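Local coordinates for protein peptidoglycan-binding domain 1 (Burkholderia, PDB 5NM7) that probably cleaves bacterial peptidoglycan as a modular phage endolysin, joining a putative peptidoglycan-binding domain to a lysozyme-like N-acetylmuramidase domain, at residues L108-P113 with G153-Y158; I115-H120 with P141-S146. All blocks are in the same frame, centred on the assembly; numbering follows the deposited sequence.

Contact 1. Residues L108-P113 with G153-Y158; sequences LPDGRP and GDAAEY
In the lysozyme-like catalytic domain, the turn-forming loop that leads into strand 115-117 packs on the first turn of helix 156-167 through Arg112 and Tyr158. The guanidinium of Arg112 lies flat on the Tyr158 ring, with centres 4.0 Å apart and planes only 16° from parallel. CZ stands away from the ring normal, which makes the cation-pi contact off-centre; it is Arg112 CD that sits over the middle of the same face, in a CH-pi contact 5° from the normal. The bend at chi3 (-68°) turns NE out of the extended line of the chain.

Asp110 fixes the rotation of the guanidinium. Its carboxylate grips the group side-on, Arg112 NE reaching Asp110 OD2 at 3.0 Å and Arg112 NH2 reaching Asp110 OD1 at 2.8 Å, each well out of the carboxylate plane. OD2 also accepts from Arg112 N at 3.0 Å, closing an Asx turn. The positive charge is therefore paired within its own loop, which probably tempers the pull it exerts on the ring.

At the far end of the ring, Tyr158 OH donates to Pro113 O over 2.6 Å, in the carbonyl plane and on a lone pair, while Pro113 CD lies 3.2 Å from Tyr158 OH. Leu108 CD1 comes to the ring edge, 3.6 Å from Tyr158 CE2, and also touches the backbone of Ala155; its CD2 rests on Asp154 CA. Trp178 of strand 176-178 touches both Pro113 and Tyr158 from outside the pair.

A type I turn spans Leu108 to Gly111 and a type II' turn spans Gly153 to Ala156, shortly before Arg112 and Tyr158 respectively. The whole is a loop with an Asx turn, whose arginine, salt-bridged to Asp110, makes an off-centre cation-pi stack on a helix tyrosine.

Contact 2. Residues I115-H120 with P141-S146; sequences ILYERH and PALVNS
The backbones of Arg119 and Val144 approach to 4.7 Å between CA atoms, as do those of His120 and Ser146, where the loop 141-146 passes the junction of strand 115-117 and helix 119-128. A weak hydrogen bond runs from Asn145 N to Arg119 O at 3.4 Å, and a CA-H...O contact brings His120 CA to 2.9 Å from Asn145 O.

Tyr117 has CG anti to the backbone N (chi1 170°), and its OH donates to Leu143 O over 2.5 Å. That oxygen lies in the plane of the ring at its edge, whereas the hydroxyl is tilted 18° from the carbonyl plane. The Leu143 side chain crosses the tyrosine at about a right angle, its CD2 4.1 Å from Tyr117 CE1.

Arg119 and Asn145 run side by side in the same direction, with Arg119 CD 3.5 Å from Asn145 CB. Asn145 ND2 stands over the centre of one guanidinium face and donates to Pro141 O at 2.9 Å, a bond that ties the loop across itself. Lys147 O and Arg148 O accept from Arg119 NE and NH2, respectively.

Glu118 occupies the N-cap position of helix 119-128, on which Val144 packs through Tyr123 and Leu126; Leu143 touches Ser163 of helix 156-167, and Tyr117 reaches Thr176 of the neighbouring strand 176-178.

Contacts 1 and 2 lie about 17 Å apart, centre to centre, within the N-acetylmuramidase domain. The chain order is 108-113, 115-120, 141-146, 153-158, so contact 2 is nested inside the loop that contact 1 closes. Strand 115-117, an outer strand of the three-stranded antiparallel sheet, belongs to contact 2 and closely follows loop 108-113. Helix 156-167 begins in contact 1, and its Ser163 and Ala164 touch Leu143 and Tyr117. The contacts meet where Glu157 OE1 lies 2.8 Å from Tyr117 N, a probable hydrogen bond, and where Tyr158 OH packs 3.6 Å from Ile115 CG2. Contact 1 joins the loop before the strand to the start of helix 156-167, and contact 2 the strand-helix junction to loop 141-146.

Contact 1. Residues L108-P113 with G153-Y158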
ATOM      1  N   LEU A 108      -8.478   4.947  -5.835  1.00 19.53           N
ATOM      2  CA  LEU A 108      -9.894   4.792  -5.663  1.00 20.87           C
ATOM      3  C   LEU A 108     -10.478   4.255  -6.960  1.00 22.20           C
ATOM      4  O   LEU A 108      -9.894   4.391  -8.012  1.00 20.80           O
ATOM      5  CB  LEU A 108     -10.543   6.136  -5.392  1.00 21.99           C
ATOM      6  CG  LEU A 108     -10.087   6.877  -4.134  1.00 21.03           C
ATOM      7  CD1 LEU A 108     -10.654   8.295  -4.121  1.00 23.53           C
ATOM      8  CD2 LEU A 108     -10.493   6.111  -2.897  1.00 22.24           C
ATOM      9  N   PRO A 109     -11.685   3.699  -6.885  1.00 24.59           N
ATOM     10  CA  PRO A 109     -12.340   3.276  -8.138  1.00 27.38           C
ATOM     11  C   PRO A 109     -12.455   4.391  -9.192  1.00 26.48           C
ATOM     12  O   PRO A 109     -12.317   4.114 -10.387  1.00 27.59           O
ATOM     13  CB  PRO A 109     -13.704   2.803  -7.663  1.00 26.51           C
ATOM     14  CG  PRO A 109     -13.498   2.392  -6.252  1.00 26.36           C
ATOM     15  CD  PRO A 109     -12.480   3.358  -5.700  1.00 26.02           C
ATOM     16  N   ASP A 110     -12.598   5.652  -8.763  1.00 25.69           N
ATOM     17  CA  ASP A 110     -12.680   6.776  -9.692  1.00 24.28           C
ATOM     18  C   ASP A 110     -11.360   7.160 -10.365  1.00 24.47           C
ATOM     19  O   ASP A 110     -11.338   8.021 -11.240  1.00 23.11           O
ATOM     20  CB  ASP A 110     -13.393   8.023  -9.046  1.00 23.95           C
ATOM     21  CG  ASP A 110     -12.604   8.691  -7.933  1.00 23.60           C
ATOM     22  OD1 ASP A 110     -13.232   9.106  -6.923  1.00 24.59           O
ATOM     23  OD2 ASP A 110     -11.354   8.801  -8.053  1.00 24.17           O
ATOM     24  N   GLY A 111     -10.236   6.585  -9.889  1.00 22.48           N
ATOM     25  CA  GLY A 111      -8.962   6.704 -10.551  1.00 20.87           C
ATOM     26  C   GLY A 111      -7.981   7.625  -9.826  1.00 22.42           C
ATOM     27  O   GLY A 111      -6.837   7.697 -10.208  1.00 23.08           O
ATOM     28  N   ARG A 112      -8.460   8.355  -8.815  1.00 19.37           N
ATOM     29  CA  ARG A 112      -7.599   9.253  -8.062  1.00 19.31           C
ATOM     30  C   ARG A 112      -6.889   8.438  -7.009  1.00 19.06           C
ATOM     31  O   ARG A 112      -7.409   7.440  -6.532  1.00 19.20           O
ATOM     32  CB  ARG A 112      -8.410  10.346  -7.404  1.00 19.71           C
ATOM     33  CG  ARG A 112      -9.088  11.239  -8.457  1.00 21.05           C
ATOM     34  CD  ARG A 112      -9.957  12.270  -7.819  1.00 21.03           C
ATOM     35  NE  ARG A 112     -11.128  11.686  -7.166  1.00 21.32           N
ATOM     36  CZ  ARG A 112     -12.073  12.382  -6.521  1.00 21.94           C
ATOM     37  NH1 ARG A 112     -12.027  13.709  -6.464  1.00 23.07           N
ATOM     38  NH2 ARG A 112     -13.088  11.757  -5.945  1.00 21.89           N
ATOM     39  N   PRO A 113      -5.716   8.905  -6.581  1.00 18.85           N
ATOM     40  CA  PRO A 113      -5.057   8.160  -5.493  1.00 19.29           C
ATOM     41  C   PRO A 113      -5.851   8.128  -4.183  1.00 17.80           C
ATOM     42  O   PRO A 113      -6.588   9.060  -3.846  1.00 18.26           O
ATOM     43  CB  PRO A 113      -3.712   8.889  -5.322  1.00 19.99           C
ATOM     44  CG  PRO A 113      -3.766  10.109  -6.160  1.00 19.70           C
ATOM     45  CD  PRO A 113      -4.957  10.073  -7.052  1.00 20.03           C
ATOM     46  N   GLY A 153     -13.162   9.447   4.591  1.00 21.83           N
ATOM     47  CA  GLY A 153     -12.709   8.269   3.894  1.00 21.91           C
ATOM     48  C   GLY A 153     -13.117   8.195   2.440  1.00 22.14           C
ATOM     49  O   GLY A 153     -14.090   8.822   2.015  1.00 21.12           O
ATOM     50  N   ASP A 154     -12.368   7.409   1.672  1.00 21.56           N
ATOM     51  CA  ASP A 154     -12.685   7.120   0.298  1.00 23.60           C
ATOM     52  C   ASP A 154     -12.794   8.428  -0.511  1.00 22.80           C
ATOM     53  O   ASP A 154     -12.061   9.372  -0.250  1.00 19.32           O
ATOM     54  CB  ASP A 154     -13.956   6.243   0.224  1.00 25.75           C
ATOM     55  CG  ASP A 154     -13.857   4.982   1.094  1.00 30.62           C
ATOM     56  OD1 ASP A 154     -14.711   4.775   1.977  1.00 35.87           O
ATOM     57  OD2 ASP A 154     -12.909   4.217   0.894  1.00 36.51           O
ATOM     58  N   ALA A 155     -13.690   8.483  -1.484  1.00 20.15           N
ATOM     59  CA  ALA A 155     -13.777   9.638  -2.379  1.00 21.71           C
ATOM     60  C   ALA A 155     -14.151  10.922  -1.626  1.00 20.78           C
ATOM     61  O   ALA A 155     -13.752  12.011  -2.038  1.00 21.92           O
ATOM     62  CB  ALA A 155     -14.796   9.348  -3.460  1.00 22.71           C
ATOM     63  N   ALA A 156     -14.871  10.792  -0.516  1.00 20.31           N
ATOM     64  CA  ALA A 156     -15.288  11.948   0.282  1.00 20.97           C
ATOM     65  C   ALA A 156     -14.080  12.695   0.871  1.00 20.38           C
ATOM     66  O   ALA A 156     -14.179  13.871   1.159  1.00 18.96           O
ATOM     67  CB  ALA A 156     -16.272  11.565   1.358  1.00 23.19           C
ATOM     68  N   GLU A 157     -12.927  12.030   0.997  1.00 20.39           N
ATOM     69  CA  GLU A 157     -11.719  12.752   1.371  1.00 19.56           C
ATOM     70  C   GLU A 157     -11.350  13.846   0.406  1.00 19.28           C
ATOM     71  O   GLU A 157     -10.809  14.843   0.836  1.00 20.16           O
ATOM     72  CB  GLU A 157     -10.500  11.863   1.479  1.00 20.82           C
ATOM     73  CG  GLU A 157     -10.488  11.034   2.724  1.00 22.37           C
ATOM     74  CD  GLU A 157     -10.567  11.851   3.992  1.00 23.35           C
ATOM     75  OE1 GLU A 157      -9.627  12.617   4.315  1.00 23.86           O
ATOM     76  OE2 GLU A 157     -11.577  11.712   4.697  1.00 22.92           O
ATOM     77  N   TYR A 158     -11.638  13.659  -0.888  1.00 16.67           N
ATOM     78  CA  TYR A 158     -11.318  14.692  -1.878  1.00 17.60           C
ATOM     79  C   TYR A 158     -12.134  15.957  -1.683  1.00 18.17           C
ATOM     80  O   TYR A 158     -11.651  17.039  -2.014  1.00 18.39           O
ATOM     81  CB  TYR A 158     -11.436  14.186  -3.291  1.00 19.01           C
ATOM     82  CG  TYR A 158     -10.175  13.482  -3.697  1.00 17.14           C
ATOM     83  CD1 TYR A 158      -9.085  14.197  -4.140  1.00 17.50           C
ATOM     84  CD2 TYR A 158     -10.048  12.111  -3.540  1.00 17.77           C
ATOM     85  CE1 TYR A 158      -7.898  13.561  -4.474  1.00 17.69           C
ATOM     86  CE2 TYR A 158      -8.881  11.442  -3.905  1.00 16.91           C
ATOM     87  CZ  TYR A 158      -7.792  12.165  -4.328  1.00 17.77           C
ATOM     88  OH  TYR A 158      -6.615  11.549  -4.703  1.00 18.82           O
TER

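Contact 2. Residues I115-H120 with P141-S146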
ATOM      1  N   ILE A 115      -6.348   8.749  -0.443  1.00 16.05           N
ATOM      2  CA  ILE A 115      -5.851   9.834   0.416  1.00 16.73           C
ATOM      3  C   ILE A 115      -6.502   9.816   1.756  1.00 16.80           C
ATOM      4  O   ILE A 115      -7.584   9.256   1.946  1.00 16.89           O
ATOM      5  CB  ILE A 115      -6.049  11.244  -0.213  1.00 17.70           C
ATOM      6  CG1 ILE A 115      -7.513  11.483  -0.568  1.00 17.56           C
ATOM      7  CG2 ILE A 115      -5.169  11.422  -1.415  1.00 18.09           C
ATOM      8  CD1 ILE A 115      -7.846  12.928  -0.731  1.00 17.63           C
ATOM      9  N   LEU A 116      -5.839  10.467   2.716  1.00 16.10           N
ATOM     10  CA  LEU A 116      -6.451  10.815   3.979  1.00 17.46           C
ATOM     11  C   LEU A 116      -5.943  12.176   4.370  1.00 18.06           C
ATOM     12  O   LEU A 116      -4.727  12.398   4.480  1.00 18.36           O
ATOM     13  CB  LEU A 116      -6.145   9.800   5.088  1.00 18.11           C
ATOM     14  CG  LEU A 116      -7.032   9.891   6.331  1.00 18.58           C
ATOM     15  CD1 LEU A 116      -8.449   9.426   6.001  1.00 20.29           C
ATOM     16  CD2 LEU A 116      -6.468   9.027   7.454  1.00 19.03           C
ATOM     17  N   TYR A 117      -6.871  13.114   4.515  1.00 18.22           N
ATOM     18  CA  TYR A 117      -6.531  14.473   4.872  1.00 18.25           C
ATOM     19  C   TYR A 117      -6.480  14.627   6.403  1.00 18.13           C
ATOM     20  O   TYR A 117      -7.342  14.089   7.098  1.00 18.45           O
ATOM     21  CB  TYR A 117      -7.558  15.413   4.233  1.00 17.75           C
ATOM     22  CG  TYR A 117      -7.439  16.830   4.742  1.00 19.26           C
ATOM     23  CD1 TYR A 117      -8.268  17.278   5.739  1.00 18.92           C
ATOM     24  CD2 TYR A 117      -6.454  17.685   4.252  1.00 18.06           C
ATOM     25  CE1 TYR A 117      -8.154  18.550   6.250  1.00 19.68           C
ATOM     26  CE2 TYR A 117      -6.330  18.959   4.755  1.00 20.92           C
ATOM     27  CZ  TYR A 117      -7.195  19.384   5.744  1.00 19.19           C
ATOM     28  OH  TYR A 117      -7.094  20.655   6.281  1.00 21.70           O
ATOM     29  N   GLU A 118      -5.433  15.295   6.900  1.00 17.48           N
ATOM     30  CA  GLU A 118      -5.110  15.375   8.324  1.00 19.04           C
ATOM     31  C   GLU A 118      -5.178  16.833   8.783  1.00 20.18           C
ATOM     32  O   GLU A 118      -4.231  17.615   8.584  1.00 20.00           O
ATOM     33  CB  GLU A 118      -3.706  14.831   8.588  1.00 19.67           C
ATOM     34  CG  GLU A 118      -3.492  13.366   8.194  1.00 20.98           C
ATOM     35  CD  GLU A 118      -4.118  12.383   9.160  1.00 21.15           C
ATOM     36  OE1 GLU A 118      -4.761  12.813  10.118  1.00 23.27           O
ATOM     37  OE2 GLU A 118      -3.950  11.161   8.945  1.00 23.07           O
ATOM     38  N   ARG A 119      -6.315  17.188   9.373  1.00 20.48           N
ATOM     39  CA  ARG A 119      -6.600  18.562   9.768  1.00 21.59           C
ATOM     40  C   ARG A 119      -5.633  19.114  10.797  1.00 22.10           C
ATOM     41  O   ARG A 119      -5.386  20.325  10.826  1.00 22.51           O
ATOM     42  CB  ARG A 119      -8.020  18.685  10.295  1.00 22.25           C
ATOM     43  CG  ARG A 119      -8.294  17.910  11.557  1.00 23.67           C
ATOM     44  CD  ARG A 119      -9.723  18.091  11.966  1.00 25.92           C
ATOM     45  NE  ARG A 119     -10.000  17.424  13.216  1.00 25.48           N
ATOM     46  CZ  ARG A 119     -11.216  17.161  13.689  1.00 27.72           C
ATOM     47  NH1 ARG A 119     -12.313  17.558  13.029  1.00 28.23           N
ATOM     48  NH2 ARG A 119     -11.329  16.485  14.822  1.00 29.59           N
ATOM     49  N   HIS A 120      -5.108  18.224  11.644  1.00 23.09           N
ATOM     50  CA  HIS A 120      -4.079  18.645  12.626  1.00 24.93           C
ATOM     51  C   HIS A 120      -2.727  18.937  11.992  1.00 24.35           C
ATOM     52  O   HIS A 120      -1.994  19.804  12.477  1.00 26.58           O
ATOM     53  CB  HIS A 120      -4.011  17.658  13.793  1.00 25.04           C
ATOM     54  CG  HIS A 120      -3.336  16.379  13.472  1.00 24.93           C
ATOM     55  ND1 HIS A 120      -3.902  15.417  12.659  1.00 25.00           N
ATOM     56  CD2 HIS A 120      -2.132  15.889  13.853  1.00 25.82           C
ATOM     57  CE1 HIS A 120      -3.060  14.401  12.539  1.00 27.19           C
ATOM     58  NE2 HIS A 120      -1.997  14.651  13.284  1.00 25.55           N
ATOM     59  N   PRO A 141     -13.534  24.402  11.663  1.00 49.10           N
ATOM     60  CA  PRO A 141     -13.084  23.397  12.661  1.00 47.10           C
ATOM     61  C   PRO A 141     -12.985  21.929  12.193  1.00 43.95           C
ATOM     62  O   PRO A 141     -12.180  21.154  12.724  1.00 43.00           O
ATOM     63  CB  PRO A 141     -14.125  23.530  13.782  1.00 50.91           C
ATOM     64  CG  PRO A 141     -15.331  24.114  13.135  1.00 50.69           C
ATOM     65  CD  PRO A 141     -14.835  25.001  12.029  1.00 49.64           C
ATOM     66  N   ALA A 142     -13.797  21.540  11.219  1.00 40.07           N
ATOM     67  CA  ALA A 142     -13.713  20.199  10.643  1.00 37.33           C
ATOM     68  C   ALA A 142     -12.450  19.994   9.797  1.00 36.06           C
ATOM     69  O   ALA A 142     -11.995  18.851   9.637  1.00 32.06           O
ATOM     70  CB  ALA A 142     -14.948  19.913   9.797  1.00 39.24           C
ATOM     71  N   LEU A 143     -11.935  21.091   9.220  1.00 32.57           N
ATOM     72  CA  LEU A 143     -10.793  21.076   8.296  1.00 32.83           C
ATOM     73  C   LEU A 143      -9.476  21.526   8.860  1.00 33.30           C
ATOM     74  O   LEU A 143      -8.414  21.178   8.344  1.00 33.09           O
ATOM     75  CB  LEU A 143     -11.063  22.020   7.121  1.00 35.49           C
ATOM     76  CG  LEU A 143     -12.141  21.606   6.154  1.00 34.21           C
ATOM     77  CD1 LEU A 143     -12.326  22.721   5.136  1.00 36.27           C
ATOM     78  CD2 LEU A 143     -11.776  20.305   5.460  1.00 33.19           C
ATOM     79  N   VAL A 144      -9.530  22.397   9.858  1.00 33.35           N
ATOM     80  CA  VAL A 144      -8.313  22.922  10.460  1.00 35.73           C
ATOM     81  C   VAL A 144      -8.562  22.790  11.939  1.00 37.24           C
ATOM     82  O   VAL A 144      -9.562  23.315  12.432  1.00 36.08           O
ATOM     83  CB  VAL A 144      -8.059  24.401  10.103  1.00 35.40           C
ATOM     84  CG1 VAL A 144      -6.703  24.837  10.628  1.00 37.14           C
ATOM     85  CG2 VAL A 144      -8.130  24.630   8.604  1.00 37.14           C
ATOM     86  N   ASN A 145      -7.686  22.065  12.631  1.00 36.69           N
ATOM     87  CA  ASN A 145      -7.905  21.732  14.034  1.00 36.99           C
ATOM     88  C   ASN A 145      -6.657  21.129  14.656  1.00 39.39           C
ATOM     89  O   ASN A 145      -6.036  20.267  14.060  1.00 36.97           O
ATOM     90  CB  ASN A 145      -9.057  20.729  14.139  1.00 37.62           C
ATOM     91  CG  ASN A 145      -9.805  20.811  15.453  1.00 40.39           C
ATOM     92  OD1 ASN A 145      -9.211  20.937  16.517  1.00 37.12           O
ATOM     93  ND2 ASN A 145     -11.131  20.717  15.383  1.00 41.17           N
ATOM     94  N   SER A 146      -6.298  21.549  15.870  1.00 40.10           N
ATOM     95  CA  SER A 146      -5.181  20.920  16.591  1.00 41.57           C
ATOM     96  C   SER A 146      -5.519  19.485  17.033  1.00 38.84           C
ATOM     97  O   SER A 146      -4.629  18.701  17.316  1.00 38.32           O
ATOM     98  CB  SER A 146      -4.757  21.770  17.801  1.00 43.02           C
ATOM     99  OG  SER A 146      -5.770  21.783  18.795  1.00 46.17           O
TER